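Local coordinates for protein membrane-anchored mycosin mycp1 (Mycobacterium thermoresistibile, PDB 4HVL) that probably cleaves proteins as a subtilisin-like serine endopeptidase of the mycosin family, serving the ESX-1 type VII secretion system, at residues Ala279-Glu284 with Ser312-Tyr317. Residues are numbered along the deposited sequence; the frame is centred on the assembly and turned at random.
Sequences AAAPAE and SFAAAY. With ZN (zinc ion), chain G; ACT (acetate ion), chain M.
A281 and P282 rest on A314 and Y317 where, in this subtilisin-fold protease, strand 277-282 of the parallel sheet meets helix 311-328, which carries the predicted charge-relay serine S312 in its first turn. Strand and helix axes pass 6.6 Å apart at an angle of 102°, and the centre of the crossing is filled by alanine methyls and backbone. Here A281 CB lies 3.5 Å from the carbonyl O of A314, while A314 CB rests on the carbonyl O of A281 and packs between the methyls of A281 and A283.

Y317 CB touches A281 CB at 4.0 Å; from there CG, anti to the carbonyl carbon (chi1 -71°), carries the ring past P282. CD2 meets the proline's CD and carbonyl O, CE2 meets P282 CB at 3.9 Å, and the proline ring lies roughly parallel to the tyrosine ring, its CB and CD over the CD2-CE2 side of one face. The P282 carbonyl O sits at the ring edge, near its plane, 3.5 Å from CE2. It is also 3.3 Å from A314 N, but the poor angle rules out a hydrogen bond, and a CA-H...O contact from A314 CA is made instead. A46 and L50 of helix 45-50, V122 and V108 also touch Y317; A46 meets P282 too.

F313 brings its CB to 4.2 Å from P282 O, but its ring turns away to L104 and V108 of helix 102-110. S312 points away from the strand. Its OG binds a zinc ion that H101 also ligates, with a water and both oxygens of an acetate completing the ligand set. The acetate, probably from the crystallisation liquor, accepts a hydrogen bond at OXT from S312 N (3.1 Å, N-H...O 160°).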
ATOM      1  N   ALA A 279     -11.046  -4.406   2.702  1.00 18.21           N
ATOM      2  CA  ALA A 279     -11.453  -3.139   3.254  1.00 17.45           C
ATOM      3  C   ALA A 279     -11.196  -2.027   2.244  1.00 17.18           C
ATOM      4  O   ALA A 279     -10.625  -2.265   1.161  1.00 17.01           O
ATOM      5  CB  ALA A 279     -10.678  -2.867   4.527  1.00 17.08           C
ATOM      6  N   ALA A 280     -11.623  -0.820   2.600  1.00 16.44           N
ATOM      7  CA  ALA A 280     -11.367   0.344   1.774  1.00 16.23           C
ATOM      8  C   ALA A 280     -11.117   1.601   2.586  1.00 15.61           C
ATOM      9  O   ALA A 280     -11.385   1.656   3.791  1.00 15.38           O
ATOM     10  CB  ALA A 280     -12.523   0.567   0.808  1.00 17.05           C
ATOM     11  N   ALA A 281     -10.586   2.609   1.896  1.00 15.25           N
ATOM     12  CA  ALA A 281     -10.251   3.872   2.501  1.00 14.85           C
ATOM     13  C   ALA A 281     -10.078   4.965   1.410  1.00 15.10           C
ATOM     14  O   ALA A 281     -10.074   4.654   0.219  1.00 14.88           O
ATOM     15  CB  ALA A 281      -8.994   3.702   3.345  1.00 14.42           C
ATOM     16  N   PRO A 282      -9.995   6.254   1.809  1.00 14.94           N
ATOM     17  CA  PRO A 282      -9.934   7.317   0.812  1.00 15.19           C
ATOM     18  C   PRO A 282      -8.739   7.166  -0.133  1.00 15.09           C
ATOM     19  O   PRO A 282      -7.627   6.861   0.308  1.00 14.21           O
ATOM     20  CB  PRO A 282      -9.789   8.558   1.662  1.00 15.18           C
ATOM     21  CG  PRO A 282     -10.566   8.218   2.889  1.00 15.43           C
ATOM     22  CD  PRO A 282     -10.125   6.809   3.158  1.00 15.12           C
ATOM     23  N   ALA A 283      -8.995   7.380  -1.415  1.00 16.14           N
ATOM     24  CA  ALA A 283      -8.009   7.142  -2.473  1.00 16.77           C
ATOM     25  C   ALA A 283      -8.038   8.198  -3.592  1.00 17.73           C
ATOM     26  O   ALA A 283      -7.312   8.057  -4.576  1.00 18.00           O
ATOM     27  CB  ALA A 283      -8.261   5.760  -3.058  1.00 17.32           C
ATOM     28  N   GLU A 284      -8.856   9.244  -3.443  1.00 18.31           N
ATOM     29  CA  GLU A 284      -9.020  10.279  -4.468  1.00 19.45           C
ATOM     30  C   GLU A 284      -8.893  11.668  -3.829  1.00 19.17           C
ATOM     31  O   GLU A 284      -9.197  11.852  -2.647  1.00 18.06           O
ATOM     32  CB  GLU A 284     -10.406  10.177  -5.130  1.00 21.28           C
ATOM     33  CG  GLU A 284     -10.736   8.849  -5.783  1.00 22.80           C
ATOM     34  CD  GLU A 284     -12.197   8.765  -6.220  1.00 25.19           C
ATOM     35  OE1 GLU A 284     -12.814   9.813  -6.540  1.00 27.46           O
ATOM     36  OE2 GLU A 284     -12.745   7.651  -6.220  1.00 25.33           O
ATOM     37  N   SER A 312      -2.712   3.024  -3.263  1.00 16.42           N
ATOM     38  CA  SER A 312      -1.599   3.160  -2.311  1.00 16.51           C
ATOM     39  C   SER A 312      -1.991   4.088  -1.137  1.00 16.04           C
ATOM     40  O   SER A 312      -1.629   3.816   0.002  1.00 15.68           O
ATOM     41  CB  SER A 312      -0.296   3.628  -2.996  1.00 17.26           C
ATOM     42  OG  SER A 312      -0.479   4.750  -3.855  1.00 18.86           O
ATOM     43  N   PHE A 313      -2.767   5.142  -1.410  1.00 15.88           N
ATOM     44  CA  PHE A 313      -3.234   6.041  -0.350  1.00 15.90           C
ATOM     45  C   PHE A 313      -4.279   5.389   0.553  1.00 15.06           C
ATOM     46  O   PHE A 313      -4.230   5.565   1.767  1.00 14.92           O
ATOM     47  CB  PHE A 313      -3.698   7.395  -0.918  1.00 16.39           C
ATOM     48  CG  PHE A 313      -2.571   8.191  -1.508  1.00 17.14           C
ATOM     49  CD1 PHE A 313      -1.680   8.867  -0.673  1.00 17.47           C
ATOM     50  CD2 PHE A 313      -2.352   8.219  -2.884  1.00 17.25           C
ATOM     51  CE1 PHE A 313      -0.609   9.567  -1.188  1.00 17.85           C
ATOM     52  CE2 PHE A 313      -1.269   8.919  -3.407  1.00 18.01           C
ATOM     53  CZ  PHE A 313      -0.394   9.589  -2.557  1.00 17.87           C
ATOM     54  N   ALA A 314      -5.205   4.632  -0.024  1.00 15.07           N
ATOM     55  CA  ALA A 314      -6.117   3.814   0.758  1.00 15.11           C
ATOM     56  C   ALA A 314      -5.345   2.899   1.721  1.00 15.11           C
ATOM     57  O   ALA A 314      -5.633   2.841   2.932  1.00 15.42           O
ATOM     58  CB  ALA A 314      -7.012   2.995  -0.152  1.00 15.86           C
ATOM     59  N   ALA A 315      -4.340   2.210   1.191  1.00 14.82           N
ATOM     60  CA  ALA A 315      -3.517   1.341   2.024  1.00 14.76           C
ATOM     61  C   ALA A 315      -2.801   2.113   3.112  1.00 14.22           C
ATOM     62  O   ALA A 315      -2.691   1.622   4.225  1.00 13.91           O
ATOM     63  CB  ALA A 315      -2.524   0.550   1.187  1.00 15.07           C
ATOM     64  N   ALA A 316      -2.338   3.321   2.784  1.00 14.48           N
ATOM     65  CA  ALA A 316      -1.650   4.182   3.753  1.00 14.59           C
ATOM     66  C   ALA A 316      -2.557   4.539   4.920  1.00 14.58           C
ATOM     67  O   ALA A 316      -2.117   4.473   6.066  1.00 14.57           O
ATOM     68  CB  ALA A 316      -1.077   5.442   3.089  1.00 14.71           C
ATOM     69  N   TYR A 317      -3.815   4.910   4.662  1.00 14.58           N
ATOM     70  CA  TYR A 317      -4.738   5.183   5.797  1.00 15.03           C
ATOM     71  C   TYR A 317      -4.907   3.960   6.714  1.00 14.85           C
ATOM     72  O   TYR A 317      -4.896   4.105   7.931  1.00 14.97           O
ATOM     73  CB  TYR A 317      -6.122   5.684   5.351  1.00 15.40           C
ATOM     74  CG  TYR A 317      -6.090   7.073   4.819  1.00 16.10           C
ATOM     75  CD1 TYR A 317      -5.983   8.151   5.660  1.00 16.70           C
ATOM     76  CD2 TYR A 317      -6.154   7.313   3.457  1.00 16.92           C
ATOM     77  CE1 TYR A 317      -5.922   9.427   5.165  1.00 17.43           C
ATOM     78  CE2 TYR A 317      -6.116   8.587   2.954  1.00 17.32           C
ATOM     79  CZ  TYR A 317      -5.996   9.634   3.817  1.00 17.49           C
ATOM     80  OH  TYR A 317      -5.936  10.893   3.304  1.00 19.51           O
TER
HETATM   81 ZN    ZN G 506      -0.100   5.198  -5.990  0.56 17.00          ZN
HETATM   82  C   ACT M 512      -0.748   2.894  -6.198  0.56 14.63           C
HETATM   83  O   ACT M 512       0.490   3.141  -6.183  0.56 16.12           O
HETATM   84  OXT ACT M 512      -1.603   3.795  -6.028  0.56 13.12           O
HETATM   85  CH3 ACT M 512      -1.142   1.444  -6.403  0.56 14.34           C
HETATM   86  O   HOH W   1       0.008   5.375  -8.121  0.56 11.58           O